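Local coordinates for putative uncharacterized protein Smu.1393c (Streptococcus mutans, PDB 4L9A) that probably hydrolyses carboxylic esters as an alpha/beta hydrolase, at residues F44-S48 against F59-I63; I62-L66 against T275-L279; V97-L101 against Q126-S131; E24-L29 against M102-F107. One frame throughout, in Å; residues are numbered along the deposited sequence.

Interaction 1 of 4, residues F44-S48 against F59-I63; sequences FVFLS and FANII
The F46 ring carries the CG1 methylene of I63 over one face and has CG2 of I62 at its edge, while F46 CD1 in turn sits over a face of the F59 ring, offset toward its rim. This is strand-to-helix packing in the alpha/beta hydrolase fold: strand 43-47, inside the central sheet, turns F46 toward the short helix 60-63. The I63 methylene makes a CH-pi contact, its CG1 4.1 Å from the centroid of the F46 ring and 29° off the normal. The two phenyl rings meet obliquely, centroids 5.1 Å apart and planes at 43°, with F46 CD1 3.5 Å from F59 CG. F46, F59, I62 and I63 are all buried and meet through carbon atoms, which suits aromatic and branched aliphatic residues. F59 holds the N-cap position, and its carbonyl oxygen accepts from both I62 N and I63 N. Its ring, with CG anti to the carbonyl carbon (chi1 -77°), reaches back to the strand's end. There S48 OG lies at the ring's edge but is hydrogen-bonded to T55 and N58 instead. Beside it, L47 O approaches F59 CZ to 3.4 Å.

Interaction 2 of 4, residues I62-L66 against T275-L279; sequences IIDKL and TNSIL
At the apolar centre, L279 points at the 62-66 segment and the end of I62 reaches it, I62 CG2 lying 4.1 Å from L279 CD2; T275 and I278 from helix 275-287 complete the cluster. In this alpha/beta hydrolase fold the contact packs the short helix 60-63, and the type I beta turn from I63 to L66 that overlaps it, against the start of the C-terminal helix 275-287. The two branches of I62 divide the work. CG1 leads to T275, whose methyl CG2 lies 3.6 Å from I62 CG1, and continues to CD1; I62 CD1 is 4.1 Å from I278 CD1, the two side chains crossing at about a right angle. L66, which also packs on F44 and F46 of strand 43-47, puts its CD2 4.0 Å from L279 CD1.

Farther out, K65 serves both environments. Its aliphatic chain runs past the leucine, with K65 CB 3.5 Å from L279 CG, so that a long side chain can shield the apolar cluster before ending in a charge. The chain is extended until its last torsion, where a bend (chi4 60°) turns the ammonium to N61 O, with which it is hydrogen-bonded, and to T275. The threonine suits its place for the same double reason: a methyl turned to I62 and a hydroxyl to the lysine. At the polar edge, where K65 is exposed and T275 buried, K65 NZ donates a hydrogen bond of 2.9 Å to T275 OG1.

Interaction 3 of 4, residues V97-L101 against Q126-S131; sequences VNAIL and QIMNQS
V97 sets its two methyls against the aliphatic base of Q126, CG2 lying 3.6 Å from Q126 CB, where helix 93-106 packs beside helix 120-130 on one side of the alpha/beta hydrolase sheet. The axes of the short segments pass 10.2 Å apart and cross at -59°. With V97 CG1 anti to the backbone N (chi1 170°), both methyls face the neighbouring helix; CG1 also lies beside the amide of Q130. Q126 bends at chi2, which carries its amide away from V97 and leaves CB and CG as the apolar contact surface.

Deeper in, I100 and I127 meet at about a right angle. The delta methyl of I127, at the end of an extended chain, comes 3.7 Å from I100 CG2 and also touches I100 CD1. These beta-branched residues suit the buried side, for I127 also packs on Y112 and L114 of strand 111-117. Toward the solvent, L101 spreads its branches: CD1 passes the amide oxygen of Q130, whose extended chain lies at the solvent-exposed edge, and CD2 reaches the helix's end. There S131 is the first residue to leave helical geometry. Its OG, set between backbone N and carbonyl carbon (chi1 64°), is hydrogen-bonded to the hydroxyl of Y112, while S131 CB packs 3.7 Å from L101 CD2.

Interaction 4 of 4, residues E24-L29 against M102-F107; sequences EMVNTL and MIFEHF
A histidine-carboxylate hydrogen bond joins E24 to H106, the NE2-H of the ring donating to E24 OE2 across 2.6 Å. The bond is bent, with an angle of 142° at the hydrogen, and H106 NE2 meets the oxygen from above the carboxylate plane. It ties the outermost strand 22-26 of the alpha/beta hydrolase sheet to the C-terminal part of helix 93-106, which covers this end of the sheet. E24 reaches the ring because its chain is fully extended, CG anti to the backbone N (chi1 -180°). The nearby negative charge would be expected to favour a protonated imidazole.

Beneath this polar pair, V26 fills the space between strand and helix. Its CG1 lies over one face of the H106 ring as a CH-pi contact, 4.2 Å from the centroid, and also touches I103 CG1. A compact branched residue suits this buried site, and I103 extends the apolar layer to T28 CG2 and inward to strands 33-38 and 71-75. F107 stacks on H37 and lies obliquely to E24 OE1. At the other, exposed end, selenomethionine M102 bends at chi3, and its terminal methyl CE comes 3.3 Å from N27 O.

Overall arrangement
Interactions 1 and 4 join strands of the central mixed sheet to helices; 2 and 3 join helical elements to one another. Interactions 1 and 2 share I62 and I63 of helix 60-63, centres 9 Å apart; interactions 3 and 4 share helix 93-106, centres 12 Å apart. The pairs lie on opposite faces of the sheet: on strand 43-47, F46 points to helix 60-63, L47 away from it to I100 and I127. Interactions 2 and 4 stay about 13 Å apart at their nearest atoms. Along the chain, interaction 4 opens first and encloses interaction 1; its segments alternate with those of 2 and 3. Interaction 2, spanning 209 residues, encloses interaction 3. N-terminal strand and C-terminal helix thus join one layered core.

Interaction 1 of 4, residues F44-S48 against F59-I63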
loop_
_atom_site.group_PDB
_atom_site.type_symbol
_atom_site.label_atom_id
_atom_site.label_comp_id
_atom_site.label_asym_id
_atom_site.label_seq_id
_atom_site.Cartn_x
_atom_site.Cartn_y
_atom_site.Cartn_z
ATOM N N PHE A 44 10.083 5.715 6.217
ATOM C CA PHE A 44 9.330 4.989 5.196
ATOM C C PHE A 44 7.970 4.569 5.711
ATOM O O PHE A 44 7.857 3.731 6.621
ATOM C CB PHE A 44 10.113 3.783 4.679
ATOM C CG PHE A 44 10.925 4.079 3.442
ATOM C CD1 PHE A 44 10.571 3.540 2.213
ATOM C CD2 PHE A 44 12.026 4.917 3.508
ATOM C CE1 PHE A 44 11.322 3.823 1.070
ATOM C CE2 PHE A 44 12.775 5.202 2.377
ATOM C CZ PHE A 44 12.422 4.651 1.160
ATOM N N VAL A 45 6.937 5.168 5.126
ATOM C CA VAL A 45 5.561 4.907 5.498
ATOM C C VAL A 45 4.946 3.919 4.504
ATOM O O VAL A 45 4.961 4.156 3.289
ATOM C CB VAL A 45 4.740 6.212 5.491
ATOM C CG1 VAL A 45 3.278 5.916 5.771
ATOM C CG2 VAL A 45 5.316 7.229 6.496
ATOM N N PHE A 46 4.403 2.820 5.017
ATOM C CA PHE A 46 3.832 1.776 4.160
ATOM C C PHE A 46 2.319 1.686 4.247
ATOM O O PHE A 46 1.738 1.675 5.343
ATOM C CB PHE A 46 4.427 0.408 4.519
ATOM C CG PHE A 46 5.907 0.322 4.307
ATOM C CD1 PHE A 46 6.425 -0.134 3.101
ATOM C CD2 PHE A 46 6.788 0.712 5.307
ATOM C CE1 PHE A 46 7.795 -0.210 2.907
ATOM C CE2 PHE A 46 8.161 0.640 5.119
ATOM C CZ PHE A 46 8.666 0.186 3.920
ATOM N N LEU A 47 1.685 1.583 3.085
ATOM C CA LEU A 47 0.259 1.336 3.001
ATOM C C LEU A 47 0.017 0.163 2.057
ATOM O O LEU A 47 0.594 0.093 0.975
ATOM C CB LEU A 47 -0.494 2.565 2.488
ATOM C CG LEU A 47 -0.425 3.873 3.272
ATOM C CD1 LEU A 47 -1.057 5.008 2.454
ATOM C CD2 LEU A 47 -1.086 3.739 4.661
ATOM N N SER A 48 -0.848 -0.747 2.480
ATOM C CA SER A 48 -1.134 -1.944 1.723
ATOM C C SER A 48 -2.243 -1.708 0.712
ATOM O O SER A 48 -2.879 -0.643 0.688
ATOM C CB SER A 48 -1.524 -3.072 2.686
ATOM O OG SER A 48 -0.413 -3.387 3.497
ATOM N N PHE A 59 4.942 -6.110 3.757
ATOM C CA PHE A 59 6.101 -5.427 3.194
ATOM C C PHE A 59 7.434 -5.889 3.784
ATOM O O PHE A 59 8.443 -5.196 3.662
ATOM C CB PHE A 59 5.944 -3.914 3.376
ATOM C CG PHE A 59 4.977 -3.284 2.407
ATOM C CD1 PHE A 59 5.395 -2.929 1.126
ATOM C CD2 PHE A 59 3.663 -3.033 2.776
ATOM C CE1 PHE A 59 4.503 -2.350 0.216
ATOM C CE2 PHE A 59 2.763 -2.450 1.875
ATOM C CZ PHE A 59 3.185 -2.112 0.598
ATOM N N ALA A 60 7.443 -7.064 4.403
ATOM C CA ALA A 60 8.631 -7.547 5.112
ATOM C C ALA A 60 9.901 -7.547 4.262
ATOM O O ALA A 60 10.981 -7.169 4.735
ATOM C CB ALA A 60 8.375 -8.944 5.697
ATOM N N ASN A 61 9.771 -7.975 3.010
ATOM C CA ASN A 61 10.911 -8.049 2.099
ATOM C C ASN A 61 11.508 -6.688 1.724
ATOM O O ASN A 61 12.653 -6.612 1.277
ATOM C CB ASN A 61 10.541 -8.830 0.831
ATOM C CG ASN A 61 10.360 -10.319 1.088
ATOM O OD1 ASN A 61 10.807 -10.848 2.113
ATOM N ND2 ASN A 61 9.711 -11.008 0.151
ATOM N N ILE A 62 10.737 -5.616 1.883
ATOM C CA ILE A 62 11.305 -4.276 1.706
ATOM C C ILE A 62 11.858 -3.738 3.038
ATOM O O ILE A 62 12.996 -3.249 3.116
ATOM C CB ILE A 62 10.281 -3.290 1.110
ATOM C CG1 ILE A 62 9.923 -3.709 -0.330
ATOM C CG2 ILE A 62 10.859 -1.876 1.124
ATOM C CD1 ILE A 62 8.797 -2.886 -0.973
ATOM N N ILE A 63 11.045 -3.849 4.082
ATOM C CA ILE A 63 11.427 -3.382 5.419
ATOM C C ILE A 63 12.754 -3.980 5.856
ATOM O O ILE A 63 13.668 -3.254 6.247
ATOM C CB ILE A 63 10.306 -3.663 6.451
ATOM C CG1 ILE A 63 9.100 -2.773 6.136
ATOM C CG2 ILE A 63 10.782 -3.368 7.890
ATOM C CD1 ILE A 63 7.784 -3.265 6.716
#

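Interaction 2 of 4, residues I62-L66 against T275-L279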
loop_
_atom_site.group_PDB
_atom_site.type_symbol
_atom_site.label_atom_id
_atom_site.label_comp_id
_atom_site.label_asym_id
_atom_site.label_seq_id
_atom_site.Cartn_x
_atom_site.Cartn_y
_atom_site.Cartn_z
ATOM N N ILE A 62 10.737 -5.616 1.883
ATOM C CA ILE A 62 11.305 -4.276 1.706
ATOM C C ILE A 62 11.858 -3.738 3.038
ATOM O O ILE A 62 12.996 -3.249 3.116
ATOM C CB ILE A 62 10.281 -3.290 1.110
ATOM C CG1 ILE A 62 9.923 -3.709 -0.330
ATOM C CG2 ILE A 62 10.859 -1.876 1.124
ATOM C CD1 ILE A 62 8.797 -2.886 -0.973
ATOM N N ILE A 63 11.045 -3.849 4.082
ATOM C CA ILE A 63 11.427 -3.382 5.419
ATOM C C ILE A 63 12.754 -3.980 5.856
ATOM O O ILE A 63 13.668 -3.254 6.247
ATOM C CB ILE A 63 10.306 -3.663 6.451
ATOM C CG1 ILE A 63 9.100 -2.773 6.136
ATOM C CG2 ILE A 63 10.782 -3.368 7.890
ATOM C CD1 ILE A 63 7.784 -3.265 6.716
ATOM N N ASP A 64 12.875 -5.299 5.768
ATOM C CA ASP A 64 14.107 -5.963 6.182
ATOM C C ASP A 64 15.344 -5.450 5.460
ATOM O O ASP A 64 16.450 -5.568 5.979
ATOM C CB ASP A 64 14.009 -7.473 5.988
ATOM C CG ASP A 64 13.028 -8.115 6.942
ATOM O OD1 ASP A 64 12.625 -7.438 7.913
ATOM O OD2 ASP A 64 12.657 -9.286 6.715
ATOM N N LYS A 65 15.166 -4.889 4.266
ATOM C CA LYS A 65 16.314 -4.450 3.471
ATOM C C LYS A 65 16.707 -2.975 3.656
ATOM O O LYS A 65 17.743 -2.540 3.158
ATOM C CB LYS A 65 16.080 -4.747 1.989
ATOM C CG LYS A 65 15.979 -6.226 1.635
ATOM C CD LYS A 65 15.912 -6.401 0.114
ATOM C CE LYS A 65 15.752 -7.856 -0.288
ATOM N NZ LYS A 65 14.511 -8.442 0.276
ATOM N N LEU A 66 15.881 -2.198 4.351
ATOM C CA LEU A 66 16.204 -0.791 4.570
ATOM C C LEU A 66 17.243 -0.659 5.690
ATOM O O LEU A 66 17.256 -1.464 6.620
ATOM C CB LEU A 66 14.938 0.018 4.886
ATOM C CG LEU A 66 13.940 0.223 3.736
ATOM C CD1 LEU A 66 12.600 0.768 4.229
ATOM C CD2 LEU A 66 14.533 1.138 2.669
ATOM N N THR A 275 11.977 -7.036 -4.711
ATOM C CA THR A 275 12.515 -6.112 -3.709
ATOM C C THR A 275 13.991 -5.762 -3.909
ATOM O O THR A 275 14.453 -4.715 -3.458
ATOM C CB THR A 275 12.232 -6.589 -2.250
ATOM O OG1 THR A 275 12.879 -7.844 -2.009
ATOM C CG2 THR A 275 10.759 -6.752 -2.042
ATOM N N ASN A 276 14.732 -6.623 -4.595
ATOM C CA ASN A 276 16.110 -6.294 -4.943
ATOM C C ASN A 276 16.148 -5.092 -5.872
ATOM O O ASN A 276 16.940 -4.166 -5.678
ATOM C CB ASN A 276 16.825 -7.485 -5.586
ATOM C CG ASN A 276 17.219 -8.542 -4.568
ATOM O OD1 ASN A 276 17.567 -8.225 -3.427
ATOM N ND2 ASN A 276 17.160 -9.806 -4.973
ATOM N N SER A 277 15.282 -5.113 -6.880
ATOM C CA SER A 277 15.162 -4.003 -7.808
ATOM C C SER A 277 14.614 -2.758 -7.119
ATOM O O SER A 277 15.111 -1.647 -7.334
ATOM C CB SER A 277 14.269 -4.388 -8.987
ATOM O OG SER A 277 14.110 -3.298 -9.875
ATOM N N ILE A 278 13.593 -2.945 -6.288
ATOM C CA ILE A 278 13.004 -1.829 -5.559
ATOM C C ILE A 278 14.050 -1.133 -4.692
ATOM O O ILE A 278 14.192 0.091 -4.733
ATOM C CB ILE A 278 11.795 -2.290 -4.706
ATOM C CG1 ILE A 278 10.695 -2.831 -5.629
ATOM C CG2 ILE A 278 11.281 -1.144 -3.827
ATOM C CD1 ILE A 278 9.606 -3.634 -4.891
ATOM N N LEU A 279 14.800 -1.918 -3.927
ATOM C CA LEU A 279 15.828 -1.350 -3.060
ATOM C C LEU A 279 16.897 -0.605 -3.849
ATOM O O LEU A 279 17.370 0.459 -3.447
ATOM C CB LEU A 279 16.462 -2.442 -2.194
ATOM C CG LEU A 279 15.828 -2.592 -0.809
ATOM C CD1 LEU A 279 16.127 -1.367 0.047
ATOM C CD2 LEU A 279 14.327 -2.829 -0.901
#

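Interaction 3 of 4, residues V97-L101 against Q126-S131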
loop_
_atom_site.group_PDB
_atom_site.type_symbol
_atom_site.label_atom_id
_atom_site.label_comp_id
_atom_site.label_asym_id
_atom_site.label_seq_id
_atom_site.Cartn_x
_atom_site.Cartn_y
_atom_site.Cartn_z
ATOM N N VAL A 97 -7.697 9.424 5.289
ATOM C CA VAL A 97 -6.542 10.316 5.183
ATOM C C VAL A 97 -6.308 11.150 6.463
ATOM O O VAL A 97 -5.165 11.303 6.903
ATOM C CB VAL A 97 -6.644 11.245 3.948
ATOM C CG1 VAL A 97 -5.571 12.337 3.992
ATOM C CG2 VAL A 97 -6.496 10.432 2.667
ATOM N N ASN A 98 -7.377 11.695 7.048
ATOM C CA ASN A 98 -7.256 12.418 8.316
ATOM C C ASN A 98 -6.739 11.521 9.439
ATOM O O ASN A 98 -5.940 11.952 10.261
ATOM C CB ASN A 98 -8.575 13.117 8.714
ATOM C CG ASN A 98 -8.871 14.329 7.838
ATOM O OD1 ASN A 98 -7.976 14.843 7.170
ATOM N ND2 ASN A 98 -10.123 14.789 7.834
ATOM N N ALA A 99 -7.171 10.264 9.459
ATOM C CA ALA A 99 -6.689 9.333 10.480
ATOM C C ALA A 99 -5.193 9.081 10.294
ATOM O O ALA A 99 -4.431 9.081 11.254
ATOM C CB ALA A 99 -7.459 8.029 10.423
ATOM N N ILE A 100 -4.766 8.881 9.049
ATOM C CA ILE A 100 -3.347 8.666 8.780
ATOM C C ILE A 100 -2.506 9.873 9.183
ATOM O O ILE A 100 -1.448 9.717 9.792
ATOM C CB ILE A 100 -3.088 8.284 7.304
ATOM C CG1 ILE A 100 -3.750 6.940 7.002
ATOM C CG2 ILE A 100 -1.589 8.227 7.013
ATOM C CD1 ILE A 100 -3.756 6.547 5.517
ATOM N N LEU A 101 -2.975 11.075 8.857
ATOM C CA LEU A 101 -2.272 12.297 9.266
ATOM C C LEU A 101 -2.145 12.468 10.788
ATOM O O LEU A 101 -1.154 13.014 11.281
ATOM C CB LEU A 101 -2.932 13.531 8.649
ATOM C CG LEU A 101 -2.802 13.609 7.126
ATOM C CD1 LEU A 101 -3.746 14.682 6.592
ATOM C CD2 LEU A 101 -1.354 13.893 6.720
ATOM N N GLN A 126 -3.394 11.934 -1.469
ATOM C CA GLN A 126 -3.948 12.983 -0.606
ATOM C C GLN A 126 -2.982 13.337 0.517
ATOM O O GLN A 126 -2.806 14.501 0.842
ATOM C CB GLN A 126 -5.294 12.549 -0.022
ATOM C CG GLN A 126 -6.264 12.032 -1.066
ATOM C CD GLN A 126 -6.663 13.102 -2.062
ATOM O OE1 GLN A 126 -6.525 14.293 -1.790
ATOM N NE2 GLN A 126 -7.166 12.681 -3.221
ATOM N N ILE A 127 -2.362 12.319 1.105
ATOM C CA ILE A 127 -1.374 12.516 2.162
ATOM C C ILE A 127 -0.242 13.454 1.726
ATOM O O ILE A 127 0.098 14.413 2.419
ATOM C CB ILE A 127 -0.789 11.155 2.611
ATOM C CG1 ILE A 127 -1.891 10.282 3.217
ATOM C CG2 ILE A 127 0.358 11.356 3.596
ATOM C CD1 ILE A 127 -1.519 8.823 3.354
HETATM N N MSE A 128 0.345 13.185 0.569
HETATM C CA MSE A 128 1.461 13.998 0.100
HETATM C C MSE A 128 1.008 15.422 -0.212
HETATM O O MSE A 128 1.772 16.369 -0.067
HETATM C CB MSE A 128 2.121 13.355 -1.124
HETATM C CG MSE A 128 2.699 11.972 -0.840
HETATM SE SE MSE A 128 3.651 11.206 -2.402
HETATM C CE MSE A 128 2.099 10.638 -3.466
ATOM N N ASN A 129 -0.243 15.569 -0.626
ATOM C CA ASN A 129 -0.798 16.883 -0.935
ATOM C C ASN A 129 -1.197 17.673 0.322
ATOM O O ASN A 129 -1.260 18.902 0.292
ATOM C CB ASN A 129 -1.978 16.720 -1.907
ATOM C CG ASN A 129 -2.626 18.036 -2.290
ATOM O OD1 ASN A 129 -2.031 18.863 -2.984
ATOM N ND2 ASN A 129 -3.869 18.223 -1.863
ATOM N N GLN A 130 -1.437 16.981 1.438
ATOM C CA GLN A 130 -1.978 17.653 2.628
ATOM C C GLN A 130 -1.055 17.714 3.847
ATOM O O GLN A 130 -1.253 18.554 4.727
ATOM C CB GLN A 130 -3.291 17.002 3.065
ATOM C CG GLN A 130 -4.382 16.960 2.021
ATOM C CD GLN A 130 -5.620 16.263 2.540
ATOM O OE1 GLN A 130 -5.947 16.359 3.731
ATOM N NE2 GLN A 130 -6.310 15.542 1.659
ATOM N N SER A 131 -0.077 16.815 3.920
ATOM C CA SER A 131 0.767 16.687 5.110
ATOM C C SER A 131 1.729 17.851 5.267
ATOM O O SER A 131 2.394 18.240 4.310
ATOM C CB SER A 131 1.589 15.408 5.035
ATOM O OG SER A 131 2.489 15.465 3.937
#

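Interaction 4 of 4, residues E24-L29 against M102-F107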
loop_
_atom_site.group_PDB
_atom_site.type_symbol
_atom_site.label_atom_id
_atom_site.label_comp_id
_atom_site.label_asym_id
_atom_site.label_seq_id
_atom_site.Cartn_x
_atom_site.Cartn_y
_atom_site.Cartn_z
ATOM N N GLU A 24 1.823 -0.624 18.024
ATOM C CA GLU A 24 0.999 0.299 18.794
ATOM C C GLU A 24 -0.346 0.563 18.140
ATOM O O GLU A 24 -0.419 0.868 16.937
ATOM C CB GLU A 24 1.736 1.625 19.014
ATOM C CG GLU A 24 0.953 2.661 19.822
ATOM C CD GLU A 24 1.715 3.971 19.987
ATOM O OE1 GLU A 24 2.894 4.036 19.575
ATOM O OE2 GLU A 24 1.133 4.939 20.519
HETATM N N MSE A 25 -1.409 0.437 18.932
HETATM C CA MSE A 25 -2.731 0.900 18.521
HETATM C C MSE A 25 -2.777 2.400 18.740
HETATM O O MSE A 25 -2.762 2.854 19.875
HETATM C CB MSE A 25 -3.840 0.237 19.350
HETATM C CG MSE A 25 -4.064 -1.233 19.062
HETATM SE SE MSE A 25 -4.746 -1.573 17.235
HETATM C CE MSE A 25 -6.169 -2.858 17.708
ATOM N N VAL A 26 -2.822 3.172 17.655
ATOM C CA VAL A 26 -2.894 4.624 17.770
ATOM C C VAL A 26 -4.348 5.077 17.675
ATOM O O VAL A 26 -5.094 4.601 16.824
ATOM C CB VAL A 26 -2.078 5.304 16.646
ATOM C CG1 VAL A 26 -2.159 6.820 16.770
ATOM C CG2 VAL A 26 -0.643 4.827 16.699
ATOM N N ASN A 27 -4.753 5.995 18.540
ATOM C CA ASN A 27 -6.133 6.472 18.523
ATOM C C ASN A 27 -6.426 7.426 17.369
ATOM O O ASN A 27 -5.614 8.299 17.063
ATOM C CB ASN A 27 -6.488 7.138 19.851
ATOM C CG ASN A 27 -6.615 6.136 20.982
ATOM O OD1 ASN A 27 -7.094 5.016 20.784
ATOM N ND2 ASN A 27 -6.182 6.537 22.177
ATOM N N THR A 28 -7.575 7.243 16.721
ATOM C CA THR A 28 -8.025 8.171 15.673
ATOM C C THR A 28 -9.531 8.380 15.740
ATOM O O THR A 28 -10.223 7.699 16.495
ATOM C CB THR A 28 -7.703 7.670 14.239
ATOM O OG1 THR A 28 -8.661 6.675 13.842
ATOM C CG2 THR A 28 -6.294 7.102 14.149
ATOM N N LEU A 29 -10.042 9.303 14.931
ATOM C CA LEU A 29 -11.483 9.492 14.837
ATOM C C LEU A 29 -12.183 8.227 14.334
ATOM O O LEU A 29 -13.373 8.046 14.587
ATOM C CB LEU A 29 -11.831 10.696 13.952
ATOM C CG LEU A 29 -11.392 12.055 14.487
ATOM C CD1 LEU A 29 -11.837 13.213 13.579
ATOM C CD2 LEU A 29 -11.927 12.262 15.870
HETATM N N MSE A 102 -3.153 12.021 11.524
HETATM C CA MSE A 102 -3.081 12.012 12.978
HETATM C C MSE A 102 -1.981 11.065 13.419
HETATM O O MSE A 102 -1.238 11.340 14.367
HETATM C CB MSE A 102 -4.387 11.512 13.561
HETATM C CG MSE A 102 -5.414 12.566 13.815
HETATM SE SE MSE A 102 -6.626 11.819 15.145
HETATM C CE MSE A 102 -5.331 11.544 16.590
ATOM N N ILE A 103 -1.908 9.927 12.744
ATOM C CA ILE A 103 -0.863 8.955 13.019
ATOM C C ILE A 103 0.498 9.570 12.705
ATOM O O ILE A 103 1.444 9.401 13.468
ATOM C CB ILE A 103 -1.096 7.637 12.249
ATOM C CG1 ILE A 103 -2.397 6.980 12.727
ATOM C CG2 ILE A 103 0.076 6.685 12.442
ATOM C CD1 ILE A 103 -2.816 5.725 11.960
ATOM N N PHE A 104 0.598 10.311 11.599
ATOM C CA PHE A 104 1.854 10.985 11.287
ATOM C C PHE A 104 2.259 11.895 12.453
ATOM O O PHE A 104 3.412 11.895 12.877
ATOM C CB PHE A 104 1.761 11.819 10.002
ATOM C CG PHE A 104 2.051 11.042 8.733
ATOM C CD1 PHE A 104 1.713 9.701 8.626
ATOM C CD2 PHE A 104 2.674 11.660 7.653
ATOM C CE1 PHE A 104 1.981 8.986 7.464
ATOM C CE2 PHE A 104 2.948 10.951 6.491
ATOM C CZ PHE A 104 2.598 9.610 6.397
ATOM N N GLU A 105 1.307 12.677 12.954
ATOM C CA GLU A 105 1.598 13.650 14.015
ATOM C C GLU A 105 1.962 12.975 15.338
ATOM O O GLU A 105 2.575 13.586 16.210
ATOM C CB GLU A 105 0.419 14.606 14.227
ATOM C CG GLU A 105 0.041 15.407 12.987
ATOM C CD GLU A 105 1.227 16.124 12.362
ATOM O OE1 GLU A 105 1.887 16.915 13.076
ATOM O OE2 GLU A 105 1.498 15.890 11.160
ATOM N N HIS A 106 1.580 11.714 15.475
ATOM C CA HIS A 106 1.855 10.943 16.678
ATOM C C HIS A 106 3.341 10.612 16.824
ATOM O O HIS A 106 3.821 10.401 17.937
ATOM C CB HIS A 106 1.025 9.661 16.660
ATOM C CG HIS A 106 1.092 8.861 17.927
ATOM N ND1 HIS A 106 0.464 9.254 19.092
ATOM C CD2 HIS A 106 1.678 7.670 18.198
ATOM C CE1 HIS A 106 0.673 8.344 20.028
ATOM N NE2 HIS A 106 1.399 7.369 19.510
ATOM N N PHE A 107 4.070 10.575 15.708
ATOM C CA PHE A 107 5.494 10.211 15.741
ATOM C C PHE A 107 6.436 11.357 15.374
ATOM O O PHE A 107 5.996 12.391 14.872
ATOM C CB PHE A 107 5.767 9.002 14.849
ATOM C CG PHE A 107 5.040 7.765 15.269
ATOM C CD1 PHE A 107 5.487 7.018 16.351
ATOM C CD2 PHE A 107 3.913 7.340 14.589
ATOM C CE1 PHE A 107 4.819 5.867 16.747
ATOM C CE2 PHE A 107 3.237 6.192 14.979
ATOM C CZ PHE A 107 3.693 5.458 16.073
#